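Local coordinates for trafficking protein particle complex subunit 3 (Naegleria fowleri, PDB 6AQ3) that probably serves as a core subunit of the TRAPP tethering complex in vesicle trafficking and carries a covalently bound palmitic acid, at the interface of chains A and B. Sequence-based numbering; all coordinates share one arbitrary frame. Chains: chain A/B, trafficking protein particle complex subunit 3.

Contact 1: the interface of chains A and B. Residues chain A 30, 33-34; chain B 31, 63, 67, 100.
A:Leu30 is inserted between B:Met63 and B:Phe100 in a helix-on-helix interface of a TRAPP component, a family of small subunits that commonly pair through their helical faces; the pairing of chains A and B is probably of that kind. Here helix 25-45 of chain A lies against helices 25-42, 49-75 and 85-101 of chain B, and the residues of this patch bury 224 Å² in all.

The apolar contacts divide by branch of A:Leu30. Its CD1 methyl meets the terminal methyl of B:Met63, CE, at 3.4 Å, the two side chains running at about a right angle. Its other methyl, CD2, lies 3.8 Å from the ortho ring carbon CD1 of B:Phe100 and beside the CB of that residue, again with the side chains nearly perpendicular. Within chain B, one face of that ring is covered near its rim by B:Leu67 CD2, 3.5 Å above the plane, which may help to hold the ring's orientation.

Contacts of the two methionine side chains form a second group. A:Met33 and B:Met63 pass at a slant, A:Met33 CB lying 3.9 Å from B:Met63 CG. Both side chains are extended at chi2 and bend at the last torsion; the bend in A:Met33 (chi3 -69°) carries CE to B:Leu67 CD1 at 3.5 Å, while that in B:Met63 (chi3 39°) swings its methyl toward A:Leu30.

A hydrogen bond within chain A positions one of the contacting groups. The A:Thr34 hydroxyl OG1 donates to the backbone O of A:Leu30 at 2.9 Å, approaching from 38° above the carbonyl plane. This bond fixes the hydroxyl one helical turn from its acceptor, where OG1 also packs against the B:Leu31 CD1 methyl at 3.4 Å.

Contact 2: the interface of chains A and B. Residues chain A 37, 41; chain B 38, 59, 63.
B:Met59 lies across A:Ser37 and ends at A:Gln41, joining helix 49-75 of one TRAPP-family subunit to helix 25-45 of the other. The patch is a small helix-packing contact, burying 118 Å² summed over its residues, and A:Ser37 contributes the largest share at 49 Å².

In the first shell, the middle of the methionine side chain touches the serine. B:Met59 SD is 4.0 Å from A:Ser37 CB, and the preceding methylene, CG, is at 4.1 Å from the same carbon. These are van der Waals distances, and the short serine side chain probably leaves the thioether able to lie close to the helix. Further along, the methyl CE comes to 3.4 Å from A:Gln41 OE1, the amide oxygen. This is a carbon-to-oxygen contact between side chains set roughly perpendicular; a sulfur-bound methyl is slightly polarised and may suit an oxygen neighbour, though the distance alone does not establish any attraction.

B:Leu38, from helix 25-42 of chain B, adds to the shell from a second helix. Its methyls are divided between the two residues of chain A: CD1 meets the aliphatic stem of A:Gln41 at CB, 3.9 Å away, and CD2 approaches A:Ser37 CB at 4.1 Å. The leucine and glutamine side chains also meet nearly square-on.

Side-chain shape accounts for these positions. B:Met59 stays extended beyond CG, with chi3 at -161°, which gives it the length to span from serine to glutamine. In A:Gln41 the turn at chi2 (70°) brings the amide round toward the methionine methyl, with chi3 at 27° setting OE1 on that side, while CB and CG remain beside the leucine.

Farther out, B:Met63 follows B:Met59 by one helical turn. It contributes little buried surface here, its sulfur SD lying 4.3 Å from the A:Ser37 hydroxyl OG.

Contact 1: the interface of chains A and B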
loop_
_atom_site.group_PDB
_atom_site.type_symbol
_atom_site.label_atom_id
_atom_site.label_comp_id
_atom_site.label_asym_id
_atom_site.label_seq_id
_atom_site.Cartn_x
_atom_site.Cartn_y
_atom_site.Cartn_z
ATOM N N LEU A 30 -2.743 4.329 5.863
ATOM C CA LEU A 30 -1.670 3.359 5.690
ATOM C C LEU A 30 -1.428 3.063 4.211
ATOM O O LEU A 30 -0.279 3.055 3.747
ATOM C CB LEU A 30 -2.028 2.102 6.477
ATOM C CG LEU A 30 -1.058 0.952 6.654
ATOM C CD1 LEU A 30 0.195 1.500 7.228
ATOM C CD2 LEU A 30 -1.681 -0.041 7.617
ATOM N N MET A 33 0.305 6.114 2.665
ATOM C CA MET A 33 1.716 6.218 2.994
ATOM C C MET A 33 2.535 5.137 2.306
ATOM O O MET A 33 3.701 5.380 1.965
ATOM C CB MET A 33 1.933 6.181 4.504
ATOM C CG MET A 33 1.463 7.435 5.218
ATOM S SD MET A 33 1.844 7.362 6.989
ATOM C CE MET A 33 0.708 6.078 7.504
ATOM N N THR A 34 1.976 3.935 2.131
ATOM C CA THR A 34 2.720 2.900 1.415
ATOM C C THR A 34 2.951 3.303 -0.040
ATOM O O THR A 34 4.094 3.317 -0.518
ATOM C CB THR A 34 1.988 1.564 1.505
ATOM O OG1 THR A 34 1.825 1.203 2.888
ATOM C CG2 THR A 34 2.774 0.452 0.774
ATOM N N LEU B 31 -3.460 -3.222 -0.282
ATOM C CA LEU B 31 -2.223 -2.821 0.396
ATOM C C LEU B 31 -1.095 -3.814 0.125
ATOM O O LEU B 31 0.039 -3.413 -0.169
ATOM C CB LEU B 31 -2.467 -2.684 1.900
ATOM C CG LEU B 31 -1.274 -2.416 2.815
ATOM C CD1 LEU B 31 -0.715 -1.019 2.566
ATOM C CD2 LEU B 31 -1.706 -2.546 4.278
ATOM N N MET B 63 6.747 6.015 8.662
ATOM C CA MET B 63 5.305 5.803 8.757
ATOM C C MET B 63 4.862 5.667 10.204
ATOM O O MET B 63 3.845 6.241 10.601
ATOM C CB MET B 63 4.900 4.557 7.969
ATOM C CG MET B 63 4.948 4.724 6.457
ATOM S SD MET B 63 4.622 3.195 5.533
ATOM C CE MET B 63 3.343 2.446 6.493
ATOM N N LEU B 67 1.875 7.469 12.268
ATOM C CA LEU B 67 0.702 6.643 12.481
ATOM C C LEU B 67 0.309 6.487 13.944
ATOM O O LEU B 67 -0.859 6.180 14.213
ATOM C CB LEU B 67 0.945 5.284 11.820
ATOM C CG LEU B 67 -0.234 4.366 11.550
ATOM C CD1 LEU B 67 -1.000 4.894 10.362
ATOM C CD2 LEU B 67 0.290 2.980 11.235
ATOM N N PHE B 100 -4.167 -3.141 11.755
ATOM C CA PHE B 100 -3.474 -2.720 10.543
ATOM C C PHE B 100 -3.301 -3.826 9.505
ATOM O O PHE B 100 -3.404 -3.555 8.303
ATOM C CB PHE B 100 -2.099 -2.149 10.906
ATOM C CG PHE B 100 -2.176 -0.898 11.738
ATOM C CD1 PHE B 100 -2.792 0.243 11.242
ATOM C CD2 PHE B 100 -1.638 -0.861 13.015
ATOM C CE1 PHE B 100 -2.868 1.398 12.000
ATOM C CE2 PHE B 100 -1.714 0.293 13.785
ATOM C CZ PHE B 100 -2.326 1.424 13.276
#

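Contact 2: the interface of chains A and B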
loop_
_atom_site.group_PDB
_atom_site.type_symbol
_atom_site.label_atom_id
_atom_site.label_comp_id
_atom_site.label_asym_id
_atom_site.label_seq_id
_atom_site.Cartn_x
_atom_site.Cartn_y
_atom_site.Cartn_z
ATOM N N SER A 37 5.500 5.859 -0.357
ATOM C CA SER A 37 6.858 5.314 -0.339
ATOM C C SER A 37 7.269 4.797 -1.718
ATOM O O SER A 37 8.422 4.957 -2.127
ATOM C CB SER A 37 6.974 4.184 0.685
ATOM O OG SER A 37 6.505 4.585 1.953
ATOM N N GLN A 41 10.357 6.121 -3.997
ATOM C CA GLN A 41 11.372 5.214 -4.514
ATOM C C GLN A 41 11.563 5.392 -6.022
ATOM O O GLN A 41 12.695 5.339 -6.528
ATOM C CB GLN A 41 10.976 3.779 -4.185
ATOM C CG GLN A 41 11.979 2.776 -4.696
ATOM C CD GLN A 41 13.262 2.866 -3.903
ATOM O OE1 GLN A 41 13.261 3.271 -2.731
ATOM N NE2 GLN A 41 14.372 2.543 -4.544
ATOM N N LEU B 38 6.333 -2.143 -4.500
ATOM C CA LEU B 38 7.488 -1.448 -3.936
ATOM C C LEU B 38 8.673 -2.398 -3.783
ATOM O O LEU B 38 9.779 -2.096 -4.244
ATOM C CB LEU B 38 7.113 -0.808 -2.594
ATOM C CG LEU B 38 8.259 -0.248 -1.727
ATOM C CD1 LEU B 38 9.063 0.844 -2.452
ATOM C CD2 LEU B 38 7.704 0.295 -0.437
ATOM N N MET B 59 11.440 3.282 5.669
ATOM C CA MET B 59 10.110 3.653 5.214
ATOM C C MET B 59 9.091 3.403 6.319
ATOM O O MET B 59 8.208 4.234 6.558
ATOM C CB MET B 59 9.753 2.859 3.950
ATOM C CG MET B 59 10.493 3.330 2.685
ATOM S SD MET B 59 10.314 2.149 1.309
ATOM C CE MET B 59 11.662 2.620 0.238
ATOM N N MET B 63 6.747 6.015 8.662
ATOM C CA MET B 63 5.305 5.803 8.757
ATOM C C MET B 63 4.862 5.667 10.204
ATOM O O MET B 63 3.845 6.241 10.601
ATOM C CB MET B 63 4.900 4.557 7.969
ATOM C CG MET B 63 4.948 4.724 6.457
ATOM S SD MET B 63 4.622 3.195 5.533
ATOM C CE MET B 63 3.343 2.446 6.493
#

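Contact 1 and contact 2 have C-alpha centres about 9 Å apart and share B:Met63, which contributes much more buried surface to contact 1. Both draw their chain A residues from helix 25-45 and meet helices 25-42 and 49-75 of chain B; contact 1 also includes helix 85-101. They are therefore successive stretches of one helical seam. The interface is two-fold symmetric, so each patch recurs with the chains exchanged. This arrangement is compatible with a homodimer, though a symmetric crystal contact could look alike; the structure alone does not show whether the pairing persists in a TRAPP complex.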